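Local coordinates for protein post-proline cleaving enzyme (Rickettsia typhi, PDB 4HVT) that probably acts as a serine-type oligopeptidase that cleaves peptides after proline, using an alpha/beta-hydrolase domain joined to a beta-propeller, at residues Arg361-Thr366 / Phe399-Tyr404; Val375-Glu380 / Thr385-Leu390; Ala587-Ile592 / Ala692-Asn697. All blocks are in the same frame, centred on the assembly; numbering follows the deposited sequence.

Contact 1: residues Arg361-Thr366 / Phe399-Tyr404; sequences RVFLAT and FGMSSY
Met401 lays its terminal methyl group over the ring of Phe363, and these two side chains, with Phe399, bury most of the surface shared by Arg361-Thr366 and Phe399-Tyr404. Met401 CE stands 3.5 Å from the centroid of the Phe363 ring and 7° off the ring normal, the geometry of a CH-pi contact. The sulfur lies nearer the rim: Met401 SD is 3.5 Å from Phe363 CD2, oblique to the ring, and makes a Met-aromatic contact. A bend at the last torsion of Met401 (chi3 -77°) folds CE back over the ring while SD stays beside CG and CD2. Phe399 adds a second, looser support. Its CZ comes to 4.3 Å from Phe363 CD2, and further along the strand its CD2 meets Ala365 CB at 4.1 Å. With CG anti to the backbone N, the Phe399 ring extends into the space between the two strands. The strand axes lie 8.6 Å apart at 149°, too far for backbone pairing, so the contact is made by side chains, as where neighbouring blades of a beta-propeller pack face to face. Strand 362-368 lies between strands 350-357 and 371-380 in its own sheet, whereas 398-402 is an outermost strand of the next, beside 410-415. Ile412 of that neighbour touches both Phe399 and Met401, while Trp426 meets the Phe363 ring edge-to-face.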
# COMPACT_ATOMS: atom_id res chain seq x y z
N ARG A 361 -6.44 5.42 -25.55
CA ARG A 361 -5.03 5.66 -25.23
C ARG A 361 -4.54 4.74 -24.11
O ARG A 361 -5.30 4.41 -23.19
CB ARG A 361 -4.83 7.13 -24.76
CG ARG A 361 -5.05 8.11 -25.90
CD ARG A 361 -3.89 8.12 -26.87
NE ARG A 361 -4.00 9.17 -27.86
CZ ARG A 361 -4.69 9.05 -29.00
NH1 ARG A 361 -5.40 7.94 -29.28
NH2 ARG A 361 -4.73 10.06 -29.89
N VAL A 362 -3.26 4.42 -24.16
CA VAL A 362 -2.56 3.77 -23.07
C VAL A 362 -1.59 4.81 -22.48
O VAL A 362 -0.88 5.48 -23.24
CB VAL A 362 -1.74 2.62 -23.60
CG1 VAL A 362 -0.99 1.95 -22.47
CG2 VAL A 362 -2.67 1.67 -24.39
N PHE A 363 -1.59 4.96 -21.17
CA PHE A 363 -0.68 5.82 -20.44
C PHE A 363 0.38 4.95 -19.77
O PHE A 363 0.05 3.97 -19.07
CB PHE A 363 -1.43 6.53 -19.31
CG PHE A 363 -2.31 7.66 -19.78
CD1 PHE A 363 -3.46 7.44 -20.55
CD2 PHE A 363 -2.05 8.93 -19.36
CE1 PHE A 363 -4.29 8.49 -20.91
CE2 PHE A 363 -2.85 9.98 -19.77
CZ PHE A 363 -3.95 9.78 -20.49
N LEU A 364 1.64 5.27 -20.03
CA LEU A 364 2.76 4.60 -19.47
C LEU A 364 3.43 5.59 -18.55
O LEU A 364 4.03 6.56 -19.00
CB LEU A 364 3.73 4.15 -20.55
CG LEU A 364 5.14 3.70 -20.11
CD1 LEU A 364 5.09 2.53 -19.14
CD2 LEU A 364 6.07 3.50 -21.25
N ALA A 365 3.33 5.29 -17.27
CA ALA A 365 3.91 6.10 -16.23
C ALA A 365 5.18 5.43 -15.73
O ALA A 365 5.21 4.23 -15.42
CB ALA A 365 2.92 6.33 -15.11
N THR A 366 6.26 6.19 -15.67
CA THR A 366 7.57 5.74 -15.18
C THR A 366 8.17 6.76 -14.21
O THR A 366 7.59 7.80 -13.96
CB THR A 366 8.58 5.53 -16.34
OG1 THR A 366 8.84 6.77 -17.06
CG2 THR A 366 8.03 4.51 -17.35
N PHE A 399 2.96 11.60 -10.25
CA PHE A 399 1.82 11.38 -11.13
C PHE A 399 0.93 10.24 -10.67
O PHE A 399 1.41 9.18 -10.28
CB PHE A 399 2.32 11.10 -12.53
CG PHE A 399 1.25 10.88 -13.57
CD1 PHE A 399 0.74 11.94 -14.29
CD2 PHE A 399 0.83 9.59 -13.89
CE1 PHE A 399 -0.24 11.73 -15.29
CE2 PHE A 399 -0.10 9.36 -14.88
CZ PHE A 399 -0.65 10.43 -15.58
N GLY A 400 -0.38 10.46 -10.75
CA GLY A 400 -1.33 9.42 -10.52
C GLY A 400 -2.53 9.61 -11.40
O GLY A 400 -2.76 10.72 -11.96
N MET A 401 -3.30 8.53 -11.55
CA MET A 401 -4.53 8.67 -12.34
C MET A 401 -5.51 7.53 -12.09
O MET A 401 -5.12 6.49 -11.61
CB MET A 401 -4.23 8.80 -13.84
CG MET A 401 -3.75 7.52 -14.52
SD MET A 401 -3.30 7.80 -16.25
CE MET A 401 -4.80 7.90 -17.10
N SER A 402 -6.77 7.80 -12.45
CA SER A 402 -7.83 6.77 -12.47
C SER A 402 -8.42 6.79 -13.88
O SER A 402 -8.63 7.84 -14.46
CB SER A 402 -8.93 7.06 -11.45
OG SER A 402 -9.58 8.30 -11.60
N SER A 403 -8.64 5.60 -14.45
CA SER A 403 -9.21 5.52 -15.80
C SER A 403 -9.67 4.11 -16.06
O SER A 403 -9.29 3.18 -15.33
CB SER A 403 -8.21 5.92 -16.89
OG SER A 403 -7.18 4.93 -17.05
N TYR A 404 -10.48 4.00 -17.10
CA TYR A 404 -10.98 2.69 -17.60
C TYR A 404 -11.02 2.71 -19.10
O TYR A 404 -11.30 3.73 -19.74
CB TYR A 404 -12.41 2.43 -17.16
CG TYR A 404 -12.72 2.45 -15.70
CD1 TYR A 404 -12.58 1.34 -14.93
CD2 TYR A 404 -13.25 3.59 -15.14
CE1 TYR A 404 -12.93 1.35 -13.59
CE2 TYR A 404 -13.59 3.63 -13.80
CZ TYR A 404 -13.43 2.52 -13.04
OH TYR A 404 -13.77 2.54 -11.70

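Contact 2: residues Val375-Glu380 / Thr385-Leu390; sequences VTFTLE and TKPVVL
Thr376 and Val388 form an antiparallel hydrogen-bonded pair: Thr376 N donates to Val388 O at 3.0 Å, and Val388 N to Thr376 O at 2.8 Å. Val375 and Val389 follow as a non-hydrogen-bonded pair, with CA atoms 4.4 Å apart. Towards the turn, Thr385 takes over the pairing. Its N donates to Thr378 O, and its OG1 accepts from Thr378 N at 2.9 Å and 169°, where a backbone carbonyl would otherwise do so. The chi1 of 61° places OG1 between the Thr385 backbone N and carbonyl carbon, facing Thr378, and leaves CG2 to touch Glu380 CG at 3.6 Å. Pro387 lies side by side with Val375, CB to CB 3.8 Å, and its CG approaches Phe377 CD1. A water binds Thr376 OG1 and donates to Val388 O at 2.9 Å, giving that carbonyl a second donor. Further out, Thr378 OG1 bonds to Asp360 O, and strand 362-368 pairs with the other edge of 371-380. The chemistry is that of a hairpin at the edge of a propeller blade: three backbone bonds and one to a threonine hydroxyl, all nearly straight, hold the strands as the pairing slips by one residue between Thr376-Val388 and Thr378-Thr385.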
# COMPACT_ATOMS: atom_id res chain seq x y z
N VAL A 375 4.06 9.05 -20.90
CA VAL A 375 3.79 9.09 -22.33
C VAL A 375 2.46 8.36 -22.57
O VAL A 375 1.99 7.61 -21.76
CB VAL A 375 4.85 8.36 -23.21
CG1 VAL A 375 6.21 9.01 -23.09
CG2 VAL A 375 4.92 6.86 -22.94
N THR A 376 1.83 8.73 -23.69
CA THR A 376 0.65 8.07 -24.19
C THR A 376 0.89 7.52 -25.58
O THR A 376 1.66 8.06 -26.36
CB THR A 376 -0.64 8.96 -24.20
OG1 THR A 376 -0.53 10.00 -25.18
CG2 THR A 376 -0.90 9.58 -22.84
N PHE A 377 0.17 6.43 -25.90
CA PHE A 377 0.20 5.83 -27.25
C PHE A 377 -1.06 5.03 -27.46
O PHE A 377 -1.90 4.96 -26.56
CB PHE A 377 1.43 4.92 -27.50
CG PHE A 377 1.63 3.88 -26.47
CD1 PHE A 377 2.32 4.17 -25.28
CD2 PHE A 377 1.16 2.61 -26.68
CE1 PHE A 377 2.50 3.19 -24.32
CE2 PHE A 377 1.31 1.64 -25.73
CZ PHE A 377 2.01 1.92 -24.54
N THR A 378 -1.23 4.53 -28.67
CA THR A 378 -2.34 3.71 -29.03
C THR A 378 -1.94 2.62 -30.02
O THR A 378 -0.77 2.37 -30.23
CB THR A 378 -3.51 4.60 -29.49
OG1 THR A 378 -4.70 3.80 -29.63
CG2 THR A 378 -3.19 5.30 -30.80
N LEU A 379 -2.94 1.95 -30.58
CA LEU A 379 -2.77 1.03 -31.70
C LEU A 379 -3.34 1.60 -32.96
O LEU A 379 -4.44 2.16 -32.95
CB LEU A 379 -3.53 -0.27 -31.46
CG LEU A 379 -2.91 -1.34 -30.59
CD1 LEU A 379 -3.97 -2.43 -30.32
CD2 LEU A 379 -1.70 -1.98 -31.28
N GLU A 380 -2.57 1.45 -34.03
CA GLU A 380 -2.98 1.85 -35.38
C GLU A 380 -2.57 0.72 -36.28
O GLU A 380 -1.38 0.39 -36.37
CB GLU A 380 -2.20 3.06 -35.82
CG GLU A 380 -2.83 4.39 -35.54
CD GLU A 380 -2.39 5.41 -36.59
OE1 GLU A 380 -1.18 5.70 -36.71
OE2 GLU A 380 -3.26 5.89 -37.34
N THR A 385 1.69 2.82 -31.69
CA THR A 385 2.09 4.12 -32.26
C THR A 385 3.27 4.71 -31.48
O THR A 385 3.61 4.27 -30.36
CB THR A 385 0.94 5.12 -32.24
OG1 THR A 385 0.52 5.35 -30.88
CG2 THR A 385 -0.20 4.65 -33.05
N LYS A 386 3.94 5.69 -32.10
CA LYS A 386 5.05 6.37 -31.44
C LYS A 386 4.47 7.14 -30.26
O LYS A 386 3.53 7.91 -30.45
CB LYS A 386 5.70 7.40 -32.40
CG LYS A 386 6.89 8.05 -31.73
CD LYS A 386 7.69 8.92 -32.70
CE LYS A 386 6.84 10.08 -33.20
NZ LYS A 386 7.65 11.36 -33.07
N PRO A 387 5.00 6.94 -29.07
CA PRO A 387 4.45 7.63 -27.89
C PRO A 387 4.59 9.16 -27.94
O PRO A 387 5.46 9.68 -28.64
CB PRO A 387 5.23 7.05 -26.75
CG PRO A 387 5.69 5.71 -27.25
CD PRO A 387 5.98 5.90 -28.69
N VAL A 388 3.64 9.83 -27.31
CA VAL A 388 3.63 11.30 -27.19
C VAL A 388 3.92 11.62 -25.70
O VAL A 388 3.25 11.08 -24.80
CB VAL A 388 2.26 11.89 -27.59
CG1 VAL A 388 2.25 13.43 -27.42
CG2 VAL A 388 1.93 11.56 -29.02
N VAL A 389 4.91 12.47 -25.45
CA VAL A 389 5.22 12.86 -24.09
C VAL A 389 4.06 13.68 -23.49
O VAL A 389 3.59 14.65 -24.12
CB VAL A 389 6.54 13.70 -24.01
CG1 VAL A 389 6.69 14.32 -22.67
CG2 VAL A 389 7.73 12.81 -24.33
N LEU A 390 3.66 13.35 -22.26
CA LEU A 390 2.72 14.19 -21.53
C LEU A 390 3.51 15.02 -20.52
O LEU A 390 4.00 14.48 -19.52
CB LEU A 390 1.68 13.33 -20.84
CG LEU A 390 0.56 14.05 -20.10
CD1 LEU A 390 -0.26 14.92 -21.04
CD2 LEU A 390 -0.31 13.06 -19.38
O HOH W 1 0.69 12.35 -24.08

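Contact 3: residues Ala587-Ile592 / Ala692-Asn697; sequences ACEVPI and ANYFIN
Glu589 and Tyr694 join the end of a central strand of the alpha/beta-hydrolase sheet to the C-terminal helix 688-706, and a single hydrogen bond between their side chains dominates the contact. Tyr694 OH donates to Glu589 OE1 at 2.6 Å, a short bond, meeting the anti lone pair of OE1, on the side away from OE2. Carboxylate and ring planes differ by only 23°, and OE1 sits at the ring edge, in its plane, rather than over a face. The tyrosine reaches the strand because its CG is anti to the backbone N (chi1 -178°), which sends the ring out from the helix; the nearest CA atoms, those of Glu589 and Tyr694, remain 10.6 Å apart.

Thr644 OG1, on the adjacent parallel strand 640-646, is hydrogen-bonded both to Tyr694 OH and to Val590 N, so one hydroxyl links the helix side chain to the backbone just after the strand. Glu589 OE2 has a long, weak ion pair with Lys563, which would tend to favour a charged carboxylate.

Nonpolar packing comes from around the two segments rather than between them: Leu698 of the helix touches Ala587 and Glu589, and Val590 packs on Asp649, which with Ser566 and His682 forms a probable Ser-His-Asp triad; the side chain of Glu589 lies near these residues without touching them, which places the contact close to the presumed active site. Within the helix, Phe695 offers one ring face to its neighbour: Tyr694 CD1 stands 3.9 Å above the plane, over the centre of the Phe695 ring.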
# COMPACT_ATOMS: atom_id res chain seq x y z
N ALA A 587 9.81 5.93 15.93
CA ALA A 587 8.45 5.37 15.88
C ALA A 587 8.48 4.09 15.03
O ALA A 587 8.86 4.11 13.88
CB ALA A 587 7.46 6.39 15.37
N CYS A 588 8.20 2.97 15.70
CA CYS A 588 8.20 1.63 15.16
C CYS A 588 6.74 1.22 15.05
O CYS A 588 6.10 0.82 16.04
CB CYS A 588 8.95 0.78 16.14
SG CYS A 588 9.18 -0.92 15.60
N GLU A 589 6.20 1.34 13.84
CA GLU A 589 4.76 1.25 13.67
C GLU A 589 4.37 -0.09 13.05
O GLU A 589 4.99 -0.49 12.05
CB GLU A 589 4.29 2.36 12.75
CG GLU A 589 4.74 3.73 13.18
CD GLU A 589 4.24 4.80 12.25
OE1 GLU A 589 3.01 5.08 12.24
OE2 GLU A 589 5.10 5.36 11.51
N VAL A 590 3.34 -0.74 13.62
CA VAL A 590 2.79 -2.05 13.17
C VAL A 590 3.89 -2.92 12.59
O VAL A 590 3.83 -3.32 11.44
CB VAL A 590 1.57 -1.93 12.27
CG1 VAL A 590 0.40 -1.34 13.05
CG2 VAL A 590 1.86 -1.08 11.06
N PRO A 591 4.93 -3.21 13.40
CA PRO A 591 6.14 -3.74 12.83
C PRO A 591 6.10 -5.23 12.60
O PRO A 591 5.31 -5.93 13.21
CB PRO A 591 7.19 -3.51 13.92
CG PRO A 591 6.41 -3.53 15.20
CD PRO A 591 5.09 -2.91 14.84
N ILE A 592 6.94 -5.67 11.68
CA ILE A 592 7.48 -7.04 11.71
C ILE A 592 8.86 -6.83 12.35
O ILE A 592 9.59 -5.90 12.00
CB ILE A 592 7.55 -7.72 10.31
CG1 ILE A 592 7.93 -9.18 10.49
CG2 ILE A 592 8.44 -7.00 9.31
CD1 ILE A 592 7.90 -9.96 9.16
N ALA A 692 -6.98 9.86 13.23
CA ALA A 692 -6.69 11.18 13.77
C ALA A 692 -6.01 11.07 15.15
O ALA A 692 -4.97 11.71 15.39
CB ALA A 692 -7.96 12.00 13.85
N ASN A 693 -6.57 10.24 16.02
CA ASN A 693 -5.99 10.06 17.35
C ASN A 693 -4.58 9.45 17.29
O ASN A 693 -3.70 9.84 18.04
CB ASN A 693 -6.96 9.26 18.20
CG ASN A 693 -6.50 9.14 19.65
OD1 ASN A 693 -6.55 10.09 20.42
ND2 ASN A 693 -6.02 7.98 20.00
N TYR A 694 -4.39 8.47 16.40
CA TYR A 694 -3.08 7.87 16.18
C TYR A 694 -2.01 8.92 15.80
O TYR A 694 -0.93 8.98 16.39
CB TYR A 694 -3.23 6.82 15.07
CG TYR A 694 -1.99 6.07 14.76
CD1 TYR A 694 -1.06 6.56 13.87
CD2 TYR A 694 -1.73 4.84 15.38
CE1 TYR A 694 0.09 5.85 13.58
CE2 TYR A 694 -0.63 4.09 15.05
CZ TYR A 694 0.31 4.60 14.21
OH TYR A 694 1.41 3.92 13.88
N PHE A 695 -2.33 9.78 14.84
CA PHE A 695 -1.39 10.82 14.42
C PHE A 695 -1.17 11.96 15.42
O PHE A 695 -0.09 12.51 15.49
CB PHE A 695 -1.72 11.33 13.03
CG PHE A 695 -1.37 10.33 11.97
CD1 PHE A 695 -0.03 9.93 11.81
CD2 PHE A 695 -2.35 9.67 11.30
CE1 PHE A 695 0.34 8.99 10.88
CE2 PHE A 695 -2.01 8.74 10.34
CZ PHE A 695 -0.67 8.38 10.15
N ILE A 696 -2.17 12.26 16.21
CA ILE A 696 -1.96 13.17 17.34
C ILE A 696 -0.96 12.59 18.33
O ILE A 696 -0.09 13.29 18.84
CB ILE A 696 -3.30 13.51 18.06
CG1 ILE A 696 -4.24 14.32 17.16
CG2 ILE A 696 -3.06 14.22 19.37
CD1 ILE A 696 -5.69 14.11 17.57
N ASN A 697 -1.12 11.31 18.65
CA ASN A 697 -0.20 10.64 19.57
C ASN A 697 1.21 10.59 19.00
O ASN A 697 2.20 10.96 19.69
CB ASN A 697 -0.69 9.26 19.86
CG ASN A 697 -1.87 9.26 20.82
OD1 ASN A 697 -2.03 10.19 21.63
ND2 ASN A 697 -2.70 8.19 20.76

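Contacts 1 and 2 belong to the propeller and share a sheet: strands 362-368 and 371-380 are neighbours, joined by the probable bonds from Val362 N to Phe377 O (2.8 Å) and Leu364 N to Val375 O (2.9 Å). Contact 2 is nested in the chain loop that contact 1 closes, their centres 12 Å apart. Contact 1 is buried and apolar, packing one sheet against the next; contact 2 lies at the surface and pairs strands within a sheet through hydrogen bonds. Contact 3, partly buried, stands in the hydrolase domain, its centre about 32 Å from that of contact 1 and 43 Å from that of contact 2, and relies on one side-chain hydrogen bond between strand and helix.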